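Local coordinates for conserved protein (Methanothermobacter thermautotrophicus, PDB 1I36) that is of unknown function but binds NADP and structurally resembles 3-hydroxyacid dehydrogenases, so it is probably an NADP-dependent oxidoreductase, at the interface of chains A and B. Coordinates in Å, arbitrary orientation; residue numbers count along the deposited sequence, not the author numbering. Chains: chain A/B, Conserved hypothetical protein MTH1747.

Contact 1: the interface of chains A and B. Residues chain A 172-173, 176, 193, 196-197, 201; chain B 162, 165-166, 208.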
loop_
_atom_site.group_PDB
_atom_site.type_symbol
_atom_site.label_atom_id
_atom_site.label_comp_id
_atom_site.label_asym_id
_atom_site.label_seq_id
_atom_site.Cartn_x
_atom_site.Cartn_y
_atom_site.Cartn_z
ATOM N N LEU A 172 2.785 -3.414 6.091
ATOM C CA LEU A 172 2.947 -4.396 5.013
ATOM C C LEU A 172 4.374 -4.308 4.470
ATOM O O LEU A 172 5.036 -5.334 4.234
ATOM C CB LEU A 172 1.948 -4.138 3.878
ATOM C CG LEU A 172 0.469 -4.412 4.167
ATOM C CD1 LEU A 172 -0.410 -3.760 3.086
ATOM C CD2 LEU A 172 0.180 -5.937 4.232
ATOM N N LEU A 173 4.859 -3.083 4.329
ATOM C CA LEU A 173 6.210 -2.862 3.834
ATOM C C LEU A 173 7.223 -3.460 4.790
ATOM O O LEU A 173 8.128 -4.195 4.373
ATOM C CB LEU A 173 6.498 -1.390 3.689
ATOM C CG LEU A 173 7.881 -1.132 3.096
ATOM C CD1 LEU A 173 7.879 -1.526 1.604
ATOM C CD2 LEU A 173 8.226 0.340 3.253
ATOM N N THR A 176 7.221 -7.320 4.736
ATOM C CA THR A 176 7.778 -7.783 3.459
ATOM C C THR A 176 9.306 -7.618 3.426
ATOM O O THR A 176 10.022 -8.554 3.054
ATOM C CB THR A 176 7.159 -7.026 2.271
ATOM O OG1 THR A 176 5.783 -7.372 2.177
ATOM C CG2 THR A 176 7.841 -7.398 0.939
ATOM N N LEU A 193 10.038 -3.365 -6.577
ATOM C CA LEU A 193 8.836 -2.566 -6.262
ATOM C C LEU A 193 8.818 -1.206 -6.981
ATOM O O LEU A 193 7.776 -0.766 -7.462
ATOM C CB LEU A 193 8.684 -2.368 -4.759
ATOM C CG LEU A 193 8.199 -3.597 -3.986
ATOM C CD1 LEU A 193 8.430 -3.384 -2.518
ATOM C CD2 LEU A 193 6.732 -3.890 -4.285
ATOM N N THR A 196 7.847 -1.362 -10.503
ATOM C CA THR A 196 6.410 -1.623 -10.694
ATOM C C THR A 196 5.480 -0.558 -10.093
ATOM O O THR A 196 4.442 -0.255 -10.680
ATOM C CB THR A 196 5.975 -3.030 -10.151
ATOM O OG1 THR A 196 4.553 -3.063 -9.975
ATOM C CG2 THR A 196 6.611 -3.337 -8.816
ATOM N N GLU A 197 5.823 -0.019 -8.922
ATOM C CA GLU A 197 4.994 1.004 -8.269
ATOM C C GLU A 197 5.288 2.422 -8.784
ATOM O O GLU A 197 4.989 3.415 -8.112
ATOM C CB GLU A 197 5.145 0.953 -6.739
ATOM C CG GLU A 197 4.888 -0.421 -6.105
ATOM C CD GLU A 197 3.588 -1.074 -6.571
ATOM O OE1 GLU A 197 3.616 -1.823 -7.577
ATOM O OE2 GLU A 197 2.547 -0.853 -5.919
ATOM N N PHE A 201 9.222 5.324 -5.274
ATOM C CA PHE A 201 8.986 4.261 -4.293
ATOM C C PHE A 201 10.095 4.002 -3.269
ATOM O O PHE A 201 9.902 4.241 -2.068
ATOM C CB PHE A 201 8.592 2.943 -4.971
ATOM C CG PHE A 201 8.106 1.899 -4.003
ATOM C CD1 PHE A 201 6.785 1.898 -3.595
ATOM C CD2 PHE A 201 8.990 1.001 -3.407
ATOM C CE1 PHE A 201 6.344 1.037 -2.599
ATOM C CE2 PHE A 201 8.551 0.137 -2.403
ATOM C CZ PHE A 201 7.228 0.162 -2.001
ATOM N N ARG B 162 7.451 -9.414 -3.732
ATOM C CA ARG B 162 6.871 -8.236 -4.339
ATOM C C ARG B 162 5.353 -8.432 -4.453
ATOM O O ARG B 162 4.570 -7.548 -4.076
ATOM C CB ARG B 162 7.445 -7.945 -5.724
ATOM C CG ARG B 162 6.666 -6.829 -6.415
ATOM C CD ARG B 162 7.228 -6.416 -7.737
ATOM N NE ARG B 162 6.773 -7.249 -8.843
ATOM C CZ ARG B 162 7.072 -7.014 -10.121
ATOM N NH1 ARG B 162 7.828 -5.964 -10.461
ATOM N NH2 ARG B 162 6.600 -7.814 -11.068
ATOM N N TYR B 165 3.474 -8.098 -1.188
ATOM C CA TYR B 165 3.250 -6.705 -0.829
ATOM C C TYR B 165 2.102 -6.120 -1.635
ATOM O O TYR B 165 1.169 -5.538 -1.060
ATOM C CB TYR B 165 4.528 -5.893 -1.040
ATOM C CG TYR B 165 4.330 -4.413 -0.852
ATOM C CD1 TYR B 165 4.407 -3.841 0.418
ATOM C CD2 TYR B 165 4.050 -3.583 -1.939
ATOM C CE1 TYR B 165 4.202 -2.472 0.608
ATOM C CE2 TYR B 165 3.840 -2.208 -1.759
ATOM C CZ TYR B 165 3.917 -1.672 -0.475
ATOM O OH TYR B 165 3.686 -0.330 -0.282
ATOM N N THR B 166 2.152 -6.273 -2.957
ATOM C CA THR B 166 1.115 -5.722 -3.812
ATOM C C THR B 166 -0.280 -6.309 -3.517
ATOM O O THR B 166 -1.274 -5.559 -3.552
ATOM C CB THR B 166 1.484 -5.836 -5.305
ATOM O OG1 THR B 166 1.579 -7.214 -5.677
ATOM C CG2 THR B 166 2.803 -5.177 -5.563
ATOM N N ARG B 208 -6.103 -2.436 -9.800
ATOM C CA ARG B 208 -5.803 -3.538 -8.898
ATOM C C ARG B 208 -7.037 -3.965 -8.098
ATOM O O ARG B 208 -7.188 -5.141 -7.761
ATOM C CB ARG B 208 -4.646 -3.183 -7.959
ATOM C CG ARG B 208 -5.010 -2.308 -6.752
ATOM C CD ARG B 208 -3.838 -2.226 -5.805
ATOM N NE ARG B 208 -3.914 -1.058 -4.941
ATOM C CZ ARG B 208 -2.888 -0.249 -4.693
ATOM N NH1 ARG B 208 -1.707 -0.496 -5.255
ATOM N NH2 ARG B 208 -3.035 0.802 -3.880
#
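The ring of B:Tyr165 is the apolar centre of this helix-packing patch between two copies of the protein. It projects from helix 154-182 of chain B into a groove of chain A, and 112 Å² of the residue is hidden there. CG lies anti to the backbone N (chi1 173°), which points the ring away from its own helix. A:Leu193, on helix 186-194, crosses the ring obliquely. The methyl A:Leu193 CD2 touches B:Tyr165 CD2 at 3.6 Å. On the opposite edge, B:Tyr165 CE1 comes to 3.8 Å from A:Leu173 CA, so the ring is packed against the backbone of helix 154-182 of chain A. The A:Leu173 N lies at this ring edge, in its plane. A:Phe201 meets the tyrosine tip to tip. A:Phe201 CZ is 4.1 Å from B:Tyr165 CZ, and the phenol OH sits at the edge of the phenylalanine ring, in plane. An alanine in place of B:Tyr165 would probably loosen the patch, because the contacts to A:Leu173, A:Leu193 and A:Phe201 would go with the ring.

A:Thr176 crosses the base of the tyrosine at about a right angle, with OG1 over B:Tyr165 CB. That hydroxyl is used within chain A. A:Thr176 OG1 donates to A:Leu172 O at 3.0 Å, from above the carbonyl plane. Farther out, the aliphatic part of B:Arg162 runs antiparallel to A:Leu193, with CG against CD2. The arginine bends at chi3 (85°) and meets the poorly ordered A:Thr196 tip to tip. At the rim, A:Glu197, also poorly ordered, has A:Glu197 OE2 4.3 Å from B:Arg208 NH1. This is not a salt bridge, though the opposite charges may attract weakly. No hydrogen bond crosses the patch. Instead, A:Thr196 OG1 donates to the carboxylate atom A:Glu197 OE1 at 2.9 Å, nearly along the C-O axis.

Contact 2: the interface of chains A and B. Residues chain A 96, 157, 161, 233-234; chain B 179-180, 182-183.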
loop_
_atom_site.group_PDB
_atom_site.type_symbol
_atom_site.label_atom_id
_atom_site.label_comp_id
_atom_site.label_asym_id
_atom_site.label_seq_id
_atom_site.Cartn_x
_atom_site.Cartn_y
_atom_site.Cartn_z
ATOM N N ARG A 96 -20.499 13.477 15.145
ATOM C CA ARG A 96 -21.933 13.561 14.848
ATOM C C ARG A 96 -22.706 13.893 16.140
ATOM O O ARG A 96 -23.658 14.667 16.112
ATOM C CB ARG A 96 -22.452 12.256 14.225
ATOM C CG ARG A 96 -21.862 11.929 12.828
ATOM C CD ARG A 96 -22.510 10.679 12.172
ATOM N NE ARG A 96 -21.722 10.292 11.002
ATOM C CZ ARG A 96 -20.796 9.334 11.000
ATOM N NH1 ARG A 96 -20.568 8.625 12.091
ATOM N NH2 ARG A 96 -19.971 9.212 9.968
ATOM N N ALA A 157 -13.897 11.224 9.070
ATOM C CA ALA A 157 -13.845 9.894 8.463
ATOM C C ALA A 157 -12.761 9.841 7.400
ATOM O O ALA A 157 -12.112 8.832 7.271
ATOM C CB ALA A 157 -15.201 9.502 7.812
ATOM N N LEU A 161 -9.570 7.417 7.476
ATOM C CA LEU A 161 -9.403 6.439 6.395
ATOM C C LEU A 161 -8.043 6.559 5.725
ATOM O O LEU A 161 -7.400 5.538 5.429
ATOM C CB LEU A 161 -10.538 6.555 5.385
ATOM C CG LEU A 161 -11.843 6.028 5.998
ATOM C CD1 LEU A 161 -13.036 6.400 5.139
ATOM C CD2 LEU A 161 -11.758 4.513 6.164
ATOM N N VAL A 233 -18.223 1.902 11.215
ATOM C CA VAL A 233 -18.789 1.761 9.873
ATOM C C VAL A 233 -18.813 0.345 9.277
ATOM O O VAL A 233 -19.763 -0.016 8.569
ATOM C CB VAL A 233 -18.116 2.813 8.912
ATOM C CG1 VAL A 233 -16.649 2.778 9.043
ATOM C CG2 VAL A 233 -18.503 2.590 7.483
ATOM N N ILE A 234 -17.777 -0.455 9.534
ATOM C CA ILE A 234 -17.715 -1.834 9.003
ATOM C C ILE A 234 -17.199 -2.796 10.094
ATOM O O ILE A 234 -17.035 -2.404 11.243
ATOM C CB ILE A 234 -16.716 -1.929 7.795
ATOM C CG1 ILE A 234 -15.304 -1.540 8.240
ATOM C CG2 ILE A 234 -17.109 -0.971 6.686
ATOM C CD1 ILE A 234 -14.170 -1.870 7.212
ATOM N N ALA B 179 -15.278 1.017 3.452
ATOM C CA ALA B 179 -15.722 1.862 4.567
ATOM C C ALA B 179 -16.050 3.253 4.011
ATOM O O ALA B 179 -17.094 3.823 4.319
ATOM C CB ALA B 179 -14.629 1.940 5.660
ATOM N N ALA B 180 -15.195 3.764 3.123
ATOM C CA ALA B 180 -15.404 5.071 2.525
ATOM C C ALA B 180 -16.717 5.050 1.745
ATOM O O ALA B 180 -17.485 6.015 1.796
ATOM C CB ALA B 180 -14.263 5.407 1.588
ATOM N N ARG B 182 -19.480 3.201 2.264
ATOM C CA ARG B 182 -20.644 3.264 3.140
ATOM C C ARG B 182 -21.032 4.687 3.531
ATOM O O ARG B 182 -22.200 4.956 3.790
ATOM C CB ARG B 182 -20.454 2.387 4.367
ATOM C CG ARG B 182 -20.706 0.957 3.998
ATOM C CD ARG B 182 -20.517 0.024 5.115
ATOM N NE ARG B 182 -20.559 -1.358 4.643
ATOM C CZ ARG B 182 -20.568 -2.413 5.452
ATOM N NH1 ARG B 182 -20.547 -2.241 6.772
ATOM N NH2 ARG B 182 -20.565 -3.643 4.945
ATOM N N LEU B 183 -20.074 5.611 3.470
ATOM C CA LEU B 183 -20.309 7.009 3.801
ATOM C C LEU B 183 -20.404 7.879 2.553
ATOM O O LEU B 183 -20.540 9.098 2.661
ATOM C CB LEU B 183 -19.163 7.541 4.682
ATOM C CG LEU B 183 -18.919 6.801 6.004
ATOM C CD1 LEU B 183 -17.698 7.370 6.745
ATOM C CD2 LEU B 183 -20.165 6.889 6.858
#
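Helix 154-182 of chain B ends against the loop after helix 216-231 of chain A, where A:Val233 (phi -113°, psi -37°) is not extended and A:Ile234 is, while helix 154-182 of chain A lies nearby. B:Arg182 is the last residue of its helix. Its chain is extended from CG to NE and crosses both A:Val233 and A:Ile234 obliquely. The guanidinium atom B:Arg182 NH1 donates to the backbone carbonyl A:Val233 O at 3.0 Å. The bond is moderately bent (148° at H). It lies in the carbonyl plane, on a lone pair, and close to the guanidinium plane. This bond probably helps to set how the flat group is turned. The methyl A:Ile234 CG2 packs against the arginine chain, 3.9 Å from B:Arg182 CD, and also reaches B:Ala179 CA. A:Val233 CG2, anti to the backbone N, rests 3.7 Å from B:Arg182 CB.

On the other side of the helix end, B:Leu183 inserts toward chain A. The methyl B:Leu183 CD1 packs tightly on the A:Ala157 CB methyl, at 3.5 Å. B:Leu183 CD2 approaches the guanidinium atom A:Arg96 NH2 at 3.9 Å, a contact without a hydrogen bond. A:Leu161 straddles the small residues of the helix, with CD1 on B:Ala180 and CD2 on B:Ala179. The site anchors the end of the long helix of one copy to the other, and probably helps hold the dimer together.

Contact 1 and contact 2 belong to one two-fold symmetric interface, and their C-alpha centres are about 26 Å apart. Helix 154-182 of both chains takes part in each. Contact 1 uses the first half of the chain B helix and contact 2 its C-terminal end. In chain A the order is reversed, with the start of the helix in contact 2 and later turns in contact 1. The two long helices therefore supply a shared spine. Two separate patches along the same pair of helices, each with its twin, are consistent with a dimer. The interchain disulfide of Cys241, seen for this protein, also fits the pairing.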